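Local structure of Mll5499 protein (Mesorhizobium loti, 3BDE) at residues H23-T28 with F72-E77. The protein is of unknown function but belongs to the stress-responsive alpha/beta barrel (Dabb) family and forms a homodimer. Sequence-based numbering, arbitrary orientation. Where two conformers were deposited one is given.
With EDO (1,2-ethanediol), chain J; EDO (1,2-ethanediol), chain D.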
ATOM      1  N   HIS A  23      -0.633   8.355  -0.477  1.00 14.54           N
ATOM      2  CA  HIS A  23      -0.044   8.120  -1.789  1.00 14.52           C
ATOM      3  C   HIS A  23       1.052   7.091  -1.648  1.00 14.26           C
ATOM      4  O   HIS A  23       1.979   7.259  -0.806  1.00 15.65           O
ATOM      5  CB  HIS A  23       0.520   9.420  -2.364  1.00 15.41           C
ATOM      6  CG  HIS A  23       1.359   9.240  -3.591  1.00 17.03           C
ATOM      7  ND1 HIS A  23       0.930   8.558  -4.703  1.00 18.87           N
ATOM      8  CD2 HIS A  23       2.596   9.692  -3.886  1.00 21.39           C
ATOM      9  CE1 HIS A  23       1.877   8.578  -5.621  1.00 26.06           C
ATOM     10  NE2 HIS A  23       2.906   9.249  -5.143  1.00 19.49           N
ATOM     11  N   THR A  24       0.937   6.009  -2.409  1.00 15.34           N
ATOM     12  CA  THR A  24       1.986   4.992  -2.400  1.00 16.06           C
ATOM     13  C   THR A  24       2.398   4.577  -3.783  1.00 16.96           C
ATOM     14  O   THR A  24       1.591   4.630  -4.735  1.00 14.02           O
ATOM     15  CB  THR A  24       1.592   3.708  -1.617  1.00 19.53           C
ATOM     16  OG1 THR A  24       0.784   2.846  -2.434  1.00 18.49           O
ATOM     17  CG2 THR A  24       0.862   4.033  -0.297  1.00 20.41           C
ATOM     18  N   VAL A  25       3.659   4.154  -3.897  1.00 14.79           N
ATOM     19  CA  VAL A  25       4.178   3.598  -5.152  0.50 14.38           C
ATOM     20  C   VAL A  25       5.030   2.377  -4.805  1.00 13.76           C
ATOM     21  O   VAL A  25       5.859   2.471  -3.914  1.00 14.64           O
ATOM     22  CB  VAL A  25       4.958   4.672  -5.983  0.50 13.75           C
ATOM     23  CG1 VAL A  25       6.177   5.252  -5.201  0.50  9.15           C
ATOM     24  CG2 VAL A  25       5.383   4.110  -7.326  0.50 22.35           C
ATOM     25  N   VAL A  26       4.785   1.250  -5.476  1.00 13.60           N
ATOM     26  CA  VAL A  26       5.559   0.016  -5.299  0.50 16.41           C
ATOM     27  C   VAL A  26       6.400  -0.090  -6.577  1.00 16.28           C
ATOM     28  O   VAL A  26       5.881   0.150  -7.668  1.00 17.49           O
ATOM     29  CB  VAL A  26       4.635  -1.231  -5.025  0.50 18.50           C
ATOM     30  CG1 VAL A  26       3.888  -1.684  -6.265  0.50 20.11           C
ATOM     31  CG2 VAL A  26       5.428  -2.397  -4.458  0.50 14.85           C
ATOM     32  N   PHE A  27       7.680  -0.438  -6.445  1.00 15.19           N
ATOM     33  CA  PHE A  27       8.558  -0.434  -7.618  1.00 16.86           C
ATOM     34  C   PHE A  27       9.784  -1.313  -7.541  1.00 16.98           C
ATOM     35  O   PHE A  27      10.161  -1.800  -6.469  1.00 17.21           O
ATOM     36  CB  PHE A  27       9.020   1.019  -7.900  1.00 16.28           C
ATOM     37  CG  PHE A  27       9.869   1.628  -6.799  1.00 17.41           C
ATOM     38  CD1 PHE A  27       9.278   2.305  -5.728  1.00 17.89           C
ATOM     39  CD2 PHE A  27      11.271   1.566  -6.851  1.00 14.92           C
ATOM     40  CE1 PHE A  27      10.090   2.869  -4.712  1.00 17.07           C
ATOM     41  CE2 PHE A  27      12.069   2.126  -5.852  1.00 18.17           C
ATOM     42  CZ  PHE A  27      11.479   2.771  -4.785  1.00 18.67           C
ATOM     43  N   THR A  28      10.381  -1.485  -8.713  1.00 17.79           N
ATOM     44  CA  THR A  28      11.620  -2.221  -8.911  1.00 18.12           C
ATOM     45  C   THR A  28      12.510  -1.308  -9.744  1.00 17.06           C
ATOM     46  O   THR A  28      12.039  -0.649 -10.691  1.00 18.11           O
ATOM     47  CB  THR A  28      11.380  -3.551  -9.628  1.00 18.88           C
ATOM     48  OG1 THR A  28      10.665  -4.410  -8.742  1.00 17.38           O
ATOM     49  CG2 THR A  28      12.695  -4.223  -9.987  1.00 20.48           C
ATOM     50  N   PHE A  72      10.432  -2.571  -3.674  1.00 15.09           N
ATOM     51  CA  PHE A  72      10.370  -1.447  -2.746  1.00 15.17           C
ATOM     52  C   PHE A  72       9.083  -0.700  -2.840  1.00 16.84           C
ATOM     53  O   PHE A  72       8.354  -0.838  -3.802  1.00 15.84           O
ATOM     54  CB  PHE A  72      11.492  -0.444  -3.088  1.00 17.97           C
ATOM     55  CG  PHE A  72      12.875  -1.028  -3.011  1.00 17.58           C
ATOM     56  CD1 PHE A  72      13.439  -1.319  -1.765  1.00 12.85           C
ATOM     57  CD2 PHE A  72      13.643  -1.240  -4.161  1.00 16.93           C
ATOM     58  CE1 PHE A  72      14.694  -1.865  -1.668  1.00 18.27           C
ATOM     59  CE2 PHE A  72      14.908  -1.778  -4.067  1.00 21.44           C
ATOM     60  CZ  PHE A  72      15.438  -2.090  -2.821  1.00 19.17           C
ATOM     61  N   GLY A  73       8.842   0.135  -1.842  1.00 15.15           N
ATOM     62  CA  GLY A  73       7.727   1.049  -1.870  1.00 16.93           C
ATOM     63  C   GLY A  73       8.046   2.388  -1.228  1.00 15.07           C
ATOM     64  O   GLY A  73       8.940   2.483  -0.369  1.00 15.33           O
ATOM     65  N   PHE A  74       7.350   3.435  -1.682  1.00 14.62           N
ATOM     66  CA  PHE A  74       7.355   4.716  -0.970  1.00 14.69           C
ATOM     67  C   PHE A  74       5.901   4.964  -0.590  1.00 16.33           C
ATOM     68  O   PHE A  74       4.995   4.652  -1.375  1.00 15.46           O
ATOM     69  CB  PHE A  74       7.827   5.926  -1.804  1.00 14.41           C
ATOM     70  CG  PHE A  74       9.237   5.869  -2.295  1.00 11.73           C
ATOM     71  CD1 PHE A  74      10.261   5.172  -1.635  1.00 16.64           C
ATOM     72  CD2 PHE A  74       9.583   6.680  -3.372  1.00 16.17           C
ATOM     73  CE1 PHE A  74      11.588   5.227  -2.114  1.00 23.33           C
ATOM     74  CE2 PHE A  74      10.886   6.760  -3.848  1.00 16.21           C
ATOM     75  CZ  PHE A  74      11.892   6.038  -3.223  1.00 15.22           C
ATOM     76  N   SER A  75       5.694   5.448   0.627  1.00 15.59           N
ATOM     77  CA  SER A  75       4.396   5.805   1.167  1.00 14.41           C
ATOM     78  C   SER A  75       4.495   7.185   1.780  1.00 15.08           C
ATOM     79  O   SER A  75       5.509   7.527   2.369  1.00 15.92           O
ATOM     80  CB  SER A  75       3.973   4.803   2.228  1.00 15.71           C
ATOM     81  OG  SER A  75       2.723   5.133   2.751  1.00 21.64           O
HETATM   82  N   MSE A  76       3.453   7.984   1.606  1.00 16.87           N
HETATM   83  CA  MSE A  76       3.373   9.321   2.238  1.00 15.44           C
HETATM   84  C   MSE A  76       1.903   9.715   2.311  1.00 16.36           C
HETATM   85  O   MSE A  76       1.064   9.188   1.573  1.00 15.22           O
HETATM   86  CB  MSE A  76       4.196  10.348   1.439  1.00 16.93           C
HETATM   87  CG  MSE A  76       3.615  10.691   0.073  1.00 17.38           C
HETATM   88 SE   MSE A  76       4.946  11.294  -1.181  0.75 16.03          SE
HETATM   89  CE  MSE A  76       5.775   9.584  -1.666  1.00 11.00           C
ATOM     90  N   GLU A  77       1.625  10.744   3.098  1.00 16.09           N
ATOM     91  CA  GLU A  77       0.262  11.241   3.283  1.00 17.74           C
ATOM     92  C   GLU A  77       0.185  12.743   3.035  1.00 16.49           C
ATOM     93  O   GLU A  77       1.128  13.487   3.351  1.00 16.44           O
ATOM     94  CB  GLU A  77      -0.219  10.915   4.680  1.00 18.46           C
ATOM     95  CG  GLU A  77      -0.350   9.380   4.877  1.00 18.15           C
ATOM     96  CD  GLU A  77      -0.857   8.980   6.240  1.00 25.32           C
ATOM     97  OE1 GLU A  77      -1.229   9.836   7.059  1.00 27.70           O
ATOM     98  OE2 GLU A  77      -0.881   7.777   6.502  1.00 25.40           O
TER
HETATM   99  C1  EDO J 109       0.474   0.425  -0.650  0.50 21.08           C
HETATM  100  O1  EDO J 109       1.213   0.211  -1.858  0.50 19.76           O
HETATM  101  C2  EDO J 109      -0.081  -0.878  -0.113  0.50 23.87           C
HETATM  102  O2  EDO J 109      -1.302  -1.244  -0.753  0.50 26.51           O
HETATM  103  C1  EDO D 103       7.710   9.700  -6.623  1.00 20.79           C
HETATM  104  O1  EDO D 103       7.280  10.269  -7.863  1.00 18.66           O
HETATM  105  C2  EDO D 103       6.513   9.233  -5.818  1.00 18.14           C
HETATM  106  O2  EDO D 103       5.681  10.372  -5.594  1.00 20.83           O
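Phe27 turns the edge of its ring onto the face of Phe74, an edge-to-face pair with planes at 69° and Phe27 CE1 poised over the centre of the Phe74 ring. One face of Phe27 itself is taken by the CB of Phe72, a CH-pi contact 3.9 Å from the ring centroid. With chi1 at 64°, Phe27 CG sits between its own backbone N and carbonyl carbon, and the ring leans over toward strand 72-77, where it meets both partners. The His23 ring receives the selenium of Met76 (selenomethionine) at its edge, 5.1 Å from the ring centroid, and its NE2 is hydrogen-bonded, 3.0 Å away, to O2 of an ethanediol that also binds Tyr87 and His93; its ND1 is hydrogen-bonded to Asp112, so this buried imidazole has both nitrogens engaged. With Phe74 cut back to an alanine, the edge of Phe27 would probably lose the aromatic face it points into, opening a gap beside it. On the other side of the sheet Gly73 is the non-hydrogen-bonded partner of Val26, and Thr24 suits its place through its hydroxyl: OG1 accepts a hydrogen bond from O1 of a second ethanediol (2.7 Å) and bonds to Ile111 O. Three antiparallel hydrogen-bonded pairs, His23–Met76, Val25–Phe74 and Phe27–Phe72, join the backbones; Phe27 N to Phe72 O is 2.8 Å. Phe74 packs on Phe41 and Phe27 on Trp101, both from helices, while Phe72 touches Leu116 of the second subunit. These are the two central strands of an antiparallel sheet of order 2-3-1-4 with helices on one face, the ferredoxin-like fold; its pairing in the dimer is consistent with the family's alpha/beta barrel.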